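Local structure of excinuclease ABC, subunit A. (Deinococcus radiodurans, 2VF7) at residues 695-698 and 699-703; 340-343 and 344-348; 232-236 and 237-241. The protein binds adenine nucleotides, zinc and DNA as a UvrA-family member of the ABC superfamily, and probably uses ATP hydrolysis in recognising damaged DNA for excision repair. The protein carries 1 engineered substitution. All coordinates share one frame; numbering follows the deposited sequence.

Overall arrangement
Along the chain contact 3 comes first, then contact 2, then contact 1, and none touches another. Each belongs to a different helix: contact 3 to the start of helix 236-245, in the UvrA DNA-binding region; contact 2 to the start of the long helix 345-365; contact 1 to most of the short helix 694-700 and the loop that follows, in the ABC ATPase region. The centres of contacts 1 and 3 are about 61 Å apart, and those of contacts 2 and 3 about 77 Å. Contacts 1 and 2, about 78 Å apart, lie on opposite sides of the chain's centre. The three thus sample widely separated parts of a large, multidomain molecule; contact 1 comes closest to a bound nucleotide.

Contact 1: residues 695-698 and 699-703; sequences DEAH and DFFAD
The ring of Phe-701 meets Ala-697 with its edge: CD1 of Phe-701 stands 3.3 Å from Ala-697 O, which lies near the ring plane, and 4.1 Å from Ala-697 CB. Over one face of the same ring sits CD1 of Phe-700, 3.9 Å above the plane at its centre, while CZ of Phe-701 lies at the edge of the Phe-700 ring, in that ring's plane. The side chains set off differently from adjacent CA atoms, CG of Phe-700 being anti to its own backbone N (chi1 -172°) and that of Phe-701 beside N (chi1 -71°), yet their rings still meet, the edge of Phe-700 over the face of Phe-701. A phenylalanine suits the place of Phe-701, which is buried and also packs on Ile-707; the ring of Phe-700 makes a cation-pi contact with Arg-682. The imidazole of His-698 leads away to the ring of Phe-708.

The backbone holds this turn together. Phe-700 N donates to Glu-696 O over 3.2 Å, and Phe-701 N donates to Ala-697 O over 3.1 Å; the bond from Asp-699 N to Asp-695 O is weak. Ala-697 has a small methyl that fits against Leu-711 as well as the Phe-701 edge. OD2 of Asp-699 comes within 3.1 Å of Asp-695 O, but both are acceptors, a pairing likely to be mildly unfavourable. Glu-696 turns its OE2 back to the amide of Thr-693.

Phe-701 is the first residue to leave helical geometry, and Arg-682 hydrogen-bonds to Phe-700 O. This is the C-terminal turn of a short helix, 694-700, packed against helix 705-716 of the ABC ATPase region.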
loop_
_atom_site.group_PDB
_atom_site.type_symbol
_atom_site.label_atom_id
_atom_site.label_comp_id
_atom_site.label_asym_id
_atom_site.label_seq_id
_atom_site.Cartn_x
_atom_site.Cartn_y
_atom_site.Cartn_z
ATOM N N ASP A 695 -39.150 -3.316 -10.473
ATOM C CA ASP A 695 -40.256 -2.657 -11.179
ATOM C C ASP A 695 -40.451 -3.100 -12.637
ATOM O O ASP A 695 -41.586 -3.315 -13.054
ATOM C CB ASP A 695 -40.046 -1.146 -11.195
ATOM C CG ASP A 695 -40.393 -0.473 -9.887
ATOM O OD1 ASP A 695 -40.188 0.766 -9.838
ATOM O OD2 ASP A 695 -40.865 -1.142 -8.925
ATOM N N GLU A 696 -39.368 -3.188 -13.420
ATOM C CA GLU A 696 -39.482 -3.512 -14.848
ATOM C C GLU A 696 -39.747 -4.998 -15.030
ATOM O O GLU A 696 -40.380 -5.401 -16.004
ATOM C CB GLU A 696 -38.217 -3.175 -15.647
ATOM C CG GLU A 696 -37.636 -1.765 -15.563
ATOM C CD GLU A 696 -36.152 -1.709 -16.048
ATOM O OE1 GLU A 696 -35.745 -0.677 -16.638
ATOM O OE2 GLU A 696 -35.390 -2.692 -15.847
ATOM N N ALA A 697 -39.242 -5.819 -14.115
ATOM C CA ALA A 697 -39.482 -7.266 -14.178
ATOM C C ALA A 697 -40.904 -7.608 -13.734
ATOM O O ALA A 697 -41.418 -8.702 -14.026
ATOM C CB ALA A 697 -38.458 -8.021 -13.347
ATOM N N HIS A 698 -41.519 -6.657 -13.029
ATOM C CA HIS A 698 -42.882 -6.756 -12.536
ATOM C C HIS A 698 -43.824 -6.664 -13.732
ATOM O O HIS A 698 -44.787 -7.439 -13.840
ATOM C CB HIS A 698 -43.116 -5.628 -11.521
ATOM C CG HIS A 698 -44.505 -5.563 -10.967
ATOM N ND1 HIS A 698 -45.502 -4.805 -11.543
ATOM C CD2 HIS A 698 -45.051 -6.122 -9.859
ATOM C CE1 HIS A 698 -46.608 -4.916 -10.827
ATOM N NE2 HIS A 698 -46.360 -5.706 -9.797
ATOM N N ASP A 699 -43.517 -5.734 -14.636
ATOM C CA ASP A 699 -44.153 -5.631 -15.942
ATOM C C ASP A 699 -43.971 -6.890 -16.792
ATOM O O ASP A 699 -44.940 -7.471 -17.262
ATOM C CB ASP A 699 -43.553 -4.458 -16.714
ATOM C CG ASP A 699 -44.063 -3.123 -16.246
ATOM O OD1 ASP A 699 -44.747 -2.462 -17.052
ATOM O OD2 ASP A 699 -43.788 -2.725 -15.091
ATOM N N PHE A 700 -42.723 -7.292 -16.986
ATOM C CA PHE A 700 -42.352 -8.315 -17.955
ATOM C C PHE A 700 -42.892 -9.721 -17.616
ATOM O O PHE A 700 -43.239 -10.496 -18.514
ATOM C CB PHE A 700 -40.822 -8.301 -18.124
ATOM C CG PHE A 700 -40.313 -9.171 -19.238
ATOM C CD1 PHE A 700 -39.634 -10.367 -18.952
ATOM C CD2 PHE A 700 -40.497 -8.805 -20.568
ATOM C CE1 PHE A 700 -39.166 -11.189 -19.979
ATOM C CE2 PHE A 700 -40.020 -9.611 -21.585
ATOM C CZ PHE A 700 -39.359 -10.810 -21.295
ATOM N N PHE A 701 -42.986 -10.023 -16.324
ATOM C CA PHE A 701 -43.406 -11.340 -15.833
ATOM C C PHE A 701 -44.802 -11.363 -15.244
ATOM O O PHE A 701 -45.131 -12.294 -14.506
ATOM C CB PHE A 701 -42.460 -11.827 -14.749
ATOM C CG PHE A 701 -41.114 -12.223 -15.257
ATOM C CD1 PHE A 701 -39.981 -11.515 -14.868
ATOM C CD2 PHE A 701 -40.977 -13.298 -16.128
ATOM C CE1 PHE A 701 -38.714 -11.892 -15.337
ATOM C CE2 PHE A 701 -39.736 -13.676 -16.608
ATOM C CZ PHE A 701 -38.601 -12.974 -16.205
ATOM N N ALA A 702 -45.603 -10.343 -15.556
ATOM C CA ALA A 702 -46.980 -10.213 -15.089
ATOM C C ALA A 702 -47.807 -11.501 -15.149
ATOM O O ALA A 702 -48.617 -11.759 -14.265
ATOM C CB ALA A 702 -47.679 -9.125 -15.874
ATOM N N ASP A 703 -47.608 -12.297 -16.196
ATOM C CA ASP A 703 -48.413 -13.494 -16.416
ATOM C C ASP A 703 -47.709 -14.814 -16.070
ATOM O O ASP A 703 -48.236 -15.896 -16.360
ATOM C CB ASP A 703 -48.949 -13.508 -17.853
ATOM C CG ASP A 703 -50.147 -12.582 -18.036
ATOM O OD1 ASP A 703 -50.213 -11.879 -19.076
ATOM O OD2 ASP A 703 -51.029 -12.562 -17.139
#

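Contact 2: residues 340-343 and 344-348; sequences KNRP and EQAIA
Arg-342 folds over Ala-346 and Ile-347 in a local contact at the surface, where the loop that follows helix 317-328 turns into the first residues of helix 345-365. The contact is one of van der Waals packing, with no hydrogen bond between 340-343 and 344-348. The arginine supplies most of it. Its CG is anti to the backbone N (chi1 162°), and bends at the next two torsions bring the chain back across the start of the helix instead of out into solvent. CD of Arg-342 then lies 3.4 Å from Glu-344 O, and NE is 3.2 Å from Ala-346 CB and equally near Ile-347 CG1.

The Ile-347 side chain crosses the arginine at about a right angle. Its CD1 covers one face of the guanidinium, 3.4 Å from NH2 of Arg-342, while Glu-344 O sits at an edge, near the group's plane. Arginine suits this because its methylenes are apolar and its guanidinium face, with no N-H directed out of the plane, is poorly hydrated and can accept an aliphatic group. The methyl of Ala-346 is small enough for the chain to pass, but the two approaches to NE are close for non-bonded atoms and the packing there is tight. Gln-345 adds its CB, 4.0 Å from Arg-342 CG.

The carbonyl of Glu-344 is engaged on the helix side, accepting a hydrogen bond from Ile-347 N at 2.8 Å, and Ala-348 N repeats the three-residue step to Gln-345 O at 2.9 Å. Pro-343 suits a place just ahead of the helix, where no earlier carbonyl needs its missing N-H. An acidic residue such as Glu-344 is probably favoured near the positive end of the helix dipole. These features are those of a helix N-terminus whose opening turn is tightly wound, in the manner of a 3-10 turn.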
loop_
_atom_site.group_PDB
_atom_site.type_symbol
_atom_site.label_atom_id
_atom_site.label_comp_id
_atom_site.label_asym_id
_atom_site.label_seq_id
_atom_site.Cartn_x
_atom_site.Cartn_y
_atom_site.Cartn_z
ATOM N N LYS A 340 9.082 10.233 48.375
ATOM C CA LYS A 340 10.410 10.461 48.951
ATOM C C LYS A 340 11.380 9.323 48.602
ATOM O O LYS A 340 12.582 9.419 48.870
ATOM C CB LYS A 340 10.334 10.682 50.477
ATOM C CG LYS A 340 10.239 9.413 51.343
ATOM C CD LYS A 340 8.831 9.173 51.890
ATOM C CE LYS A 340 7.924 8.461 50.893
ATOM N NZ LYS A 340 8.279 7.027 50.703
ATOM N N ASN A 341 10.847 8.257 48.004
ATOM C CA ASN A 341 11.629 7.067 47.675
ATOM C C ASN A 341 11.644 6.756 46.181
ATOM O O ASN A 341 12.544 6.066 45.695
ATOM C CB ASN A 341 11.101 5.855 48.449
ATOM C CG ASN A 341 12.213 4.927 48.910
ATOM O OD1 ASN A 341 13.118 5.346 49.681
ATOM N ND2 ASN A 341 12.148 3.660 48.452
ATOM N N ARG A 342 10.643 7.277 45.469
ATOM C CA ARG A 342 10.438 7.015 44.041
ATOM C C ARG A 342 11.659 7.371 43.182
ATOM O O ARG A 342 12.249 8.441 43.371
ATOM C CB ARG A 342 9.185 7.764 43.555
ATOM C CG ARG A 342 9.071 7.959 42.045
ATOM C CD ARG A 342 9.489 9.356 41.604
ATOM N NE ARG A 342 8.421 10.331 41.817
ATOM C CZ ARG A 342 8.359 11.188 42.833
ATOM N NH1 ARG A 342 9.316 11.218 43.752
ATOM N NH2 ARG A 342 7.336 12.028 42.927
ATOM N N PRO A 343 12.041 6.472 42.239
ATOM C CA PRO A 343 13.106 6.824 41.290
ATOM C C PRO A 343 12.565 7.791 40.230
ATOM O O PRO A 343 12.889 8.986 40.241
ATOM C CB PRO A 343 13.504 5.470 40.654
ATOM C CG PRO A 343 12.589 4.429 41.230
ATOM C CD PRO A 343 11.498 5.119 41.993
ATOM N N GLU A 344 11.738 7.254 39.333
ATOM C CA GLU A 344 11.035 8.029 38.314
ATOM C C GLU A 344 9.524 7.774 38.439
ATOM O O GLU A 344 8.723 8.715 38.402
ATOM C CB GLU A 344 11.575 7.682 36.911
ATOM C CG GLU A 344 11.427 6.208 36.491
ATOM C CD GLU A 344 12.639 5.675 35.735
ATOM O OE1 GLU A 344 13.744 5.399 36.483
ATOM O OE2 GLU A 344 12.487 5.502 34.392
ATOM N N GLN A 345 9.180 6.494 38.629
ATOM C CA GLN A 345 7.810 5.950 38.747
ATOM C C GLN A 345 6.656 6.958 38.903
ATOM O O GLN A 345 5.850 7.118 37.983
ATOM C CB GLN A 345 7.767 4.888 39.866
ATOM C CG GLN A 345 6.654 3.840 39.746
ATOM C CD GLN A 345 5.503 4.025 40.738
ATOM O OE1 GLN A 345 4.654 3.144 40.873
ATOM N NE2 GLN A 345 5.473 5.157 41.434
ATOM N N ALA A 346 6.587 7.636 40.050
ATOM C CA ALA A 346 5.453 8.509 40.358
ATOM C C ALA A 346 5.301 9.679 39.384
ATOM O O ALA A 346 4.177 10.099 39.102
ATOM C CB ALA A 346 5.523 9.001 41.796
ATOM N N ILE A 347 6.425 10.186 38.870
ATOM C CA ILE A 347 6.424 11.276 37.877
ATOM C C ILE A 347 5.942 10.796 36.495
ATOM O O ILE A 347 5.494 11.602 35.666
ATOM C CB ILE A 347 7.827 11.962 37.733
ATOM C CG1 ILE A 347 8.558 12.067 39.082
ATOM C CG2 ILE A 347 7.703 13.335 37.055
ATOM C CD1 ILE A 347 8.186 13.287 39.940
ATOM N N ALA A 348 6.037 9.486 36.258
ATOM C CA ALA A 348 5.575 8.885 35.009
ATOM C C ALA A 348 4.156 8.333 35.151
ATOM O O ALA A 348 3.374 8.387 34.202
ATOM C CB ALA A 348 6.534 7.790 34.542
#

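Contact 3: residues 232-236 and 237-241; sequences PGLTP and AETQR
Glu-238 bends back on Thr-235, and its first torsion explains how: with chi1 at 76°, CG lies between the backbone N and the carbonyl carbon, and the rest of the chain extends toward the loop. OE2 of Glu-238 takes the N-H of Thr-235 at 3.2 Å in a nearly straight bond, met from above the carboxylate plane. The two side chains cross at about a right angle, and Thr-235 CG2 touches Glu-238 CG at 3.5 Å.

Thr-235 is the N-cap of helix 236-245, yet its chi1 of -147° is off the usual staggered positions and its hydroxyl makes no capping bond; CG2 instead lies 3.3 Å from Glu-238 N. The glutamate, three residues on, thus supplies one half of a capping box, the other half being absent. In place of Glu-238 an alanine would probably leave the Thr-235 amide without its carboxylate acceptor and the threonine methyl with less to lean on.

Leu-234 turns its side chain to the helix: CB is 3.5 Å from Thr-239 OG1, and CD2 is 3.9 Å from Glu-238 CG, so the leucine packs on the aliphatic part of the glutamate. Pro-236 suits the first helical turn, where its nitrogen need not donate. Thr-235 O accepts Thr-239 N at 2.8 Å. Thr-239, buried against Tyr-231, keeps OG1 beside its backbone N (chi1 -61°), within 3.0 Å of Thr-235 O.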
loop_
_atom_site.group_PDB
_atom_site.type_symbol
_atom_site.label_atom_id
_atom_site.label_comp_id
_atom_site.label_asym_id
_atom_site.label_seq_id
_atom_site.Cartn_x
_atom_site.Cartn_y
_atom_site.Cartn_z
ATOM N N PRO A 232 1.263 -40.641 -11.765
ATOM C CA PRO A 232 -0.198 -40.639 -11.752
ATOM C C PRO A 232 -0.857 -41.677 -12.695
ATOM O O PRO A 232 -0.400 -41.880 -13.822
ATOM C CB PRO A 232 -0.544 -39.219 -12.202
ATOM C CG PRO A 232 0.658 -38.401 -11.861
ATOM C CD PRO A 232 1.797 -39.316 -12.150
ATOM N N GLY A 233 -1.935 -42.316 -12.226
ATOM C CA GLY A 233 -2.748 -43.199 -13.072
ATOM C C GLY A 233 -2.125 -44.565 -13.287
ATOM O O GLY A 233 -2.715 -45.414 -13.949
ATOM N N LEU A 234 -0.930 -44.785 -12.739
ATOM C CA LEU A 234 -0.355 -46.122 -12.728
ATOM C C LEU A 234 -0.827 -46.917 -11.512
ATOM O O LEU A 234 -1.057 -46.375 -10.422
ATOM C CB LEU A 234 1.182 -46.115 -12.790
ATOM C CG LEU A 234 1.945 -45.491 -13.974
ATOM C CD1 LEU A 234 3.432 -45.866 -13.900
ATOM C CD2 LEU A 234 1.366 -45.938 -15.295
ATOM N N THR A 235 -0.962 -48.213 -11.733
ATOM C CA THR A 235 -1.224 -49.181 -10.700
ATOM C C THR A 235 0.066 -49.386 -9.895
ATOM O O THR A 235 1.167 -49.144 -10.424
ATOM C CB THR A 235 -1.757 -50.491 -11.358
ATOM O OG1 THR A 235 -2.697 -51.129 -10.484
ATOM C CG2 THR A 235 -0.639 -51.459 -11.713
ATOM N N PRO A 236 -0.047 -49.785 -8.606
ATOM C CA PRO A 236 1.133 -50.092 -7.797
ATOM C C PRO A 236 2.192 -50.950 -8.506
ATOM O O PRO A 236 3.380 -50.587 -8.518
ATOM C CB PRO A 236 0.533 -50.852 -6.600
ATOM C CG PRO A 236 -0.776 -50.248 -6.426
ATOM C CD PRO A 236 -1.283 -49.948 -7.813
ATOM N N ALA A 237 1.777 -52.081 -9.079
ATOM C CA ALA A 237 2.713 -52.974 -9.762
ATOM C C ALA A 237 3.381 -52.286 -10.950
ATOM O O ALA A 237 4.572 -52.472 -11.169
ATOM C CB ALA A 237 2.035 -54.263 -10.200
ATOM N N GLU A 238 2.635 -51.482 -11.700
ATOM C CA GLU A 238 3.239 -50.844 -12.868
ATOM C C GLU A 238 4.035 -49.586 -12.532
ATOM O O GLU A 238 4.836 -49.146 -13.337
ATOM C CB GLU A 238 2.258 -50.681 -14.037
ATOM C CG GLU A 238 1.230 -49.590 -13.938
ATOM C CD GLU A 238 -0.005 -49.852 -14.822
ATOM O OE1 GLU A 238 -0.031 -50.860 -15.555
ATOM O OE2 GLU A 238 -0.962 -49.058 -14.772
ATOM N N THR A 239 3.834 -49.050 -11.329
ATOM C CA THR A 239 4.714 -48.036 -10.718
ATOM C C THR A 239 6.087 -48.605 -10.349
ATOM O O THR A 239 7.117 -47.945 -10.526
ATOM C CB THR A 239 4.079 -47.395 -9.455
ATOM O OG1 THR A 239 2.856 -46.731 -9.808
ATOM C CG2 THR A 239 5.029 -46.373 -8.796
ATOM N N GLN A 240 6.117 -49.831 -9.844
ATOM C CA GLN A 240 7.389 -50.448 -9.467
ATOM C C GLN A 240 8.229 -50.833 -10.667
ATOM O O GLN A 240 9.464 -50.912 -10.564
ATOM C CB GLN A 240 7.178 -51.670 -8.572
ATOM C CG GLN A 240 6.556 -51.357 -7.218
ATOM C CD GLN A 240 7.380 -50.379 -6.384
ATOM O OE1 GLN A 240 8.603 -50.314 -6.498
ATOM N NE2 GLN A 240 6.702 -49.608 -5.546
ATOM N N ARG A 241 7.561 -51.098 -11.790
ATOM C CA ARG A 241 8.240 -51.430 -13.049
ATOM C C ARG A 241 8.718 -50.170 -13.745
ATOM O O ARG A 241 9.726 -50.185 -14.434
ATOM C CB ARG A 241 7.327 -52.261 -13.974
ATOM C CG ARG A 241 6.699 -53.473 -13.248
ATOM C CD ARG A 241 6.016 -54.483 -14.189
ATOM N NE ARG A 241 4.556 -54.353 -14.247
ATOM C CZ ARG A 241 3.894 -53.721 -15.216
ATOM N NH1 ARG A 241 4.544 -53.140 -16.231
ATOM N NH2 ARG A 241 2.572 -53.672 -15.174
#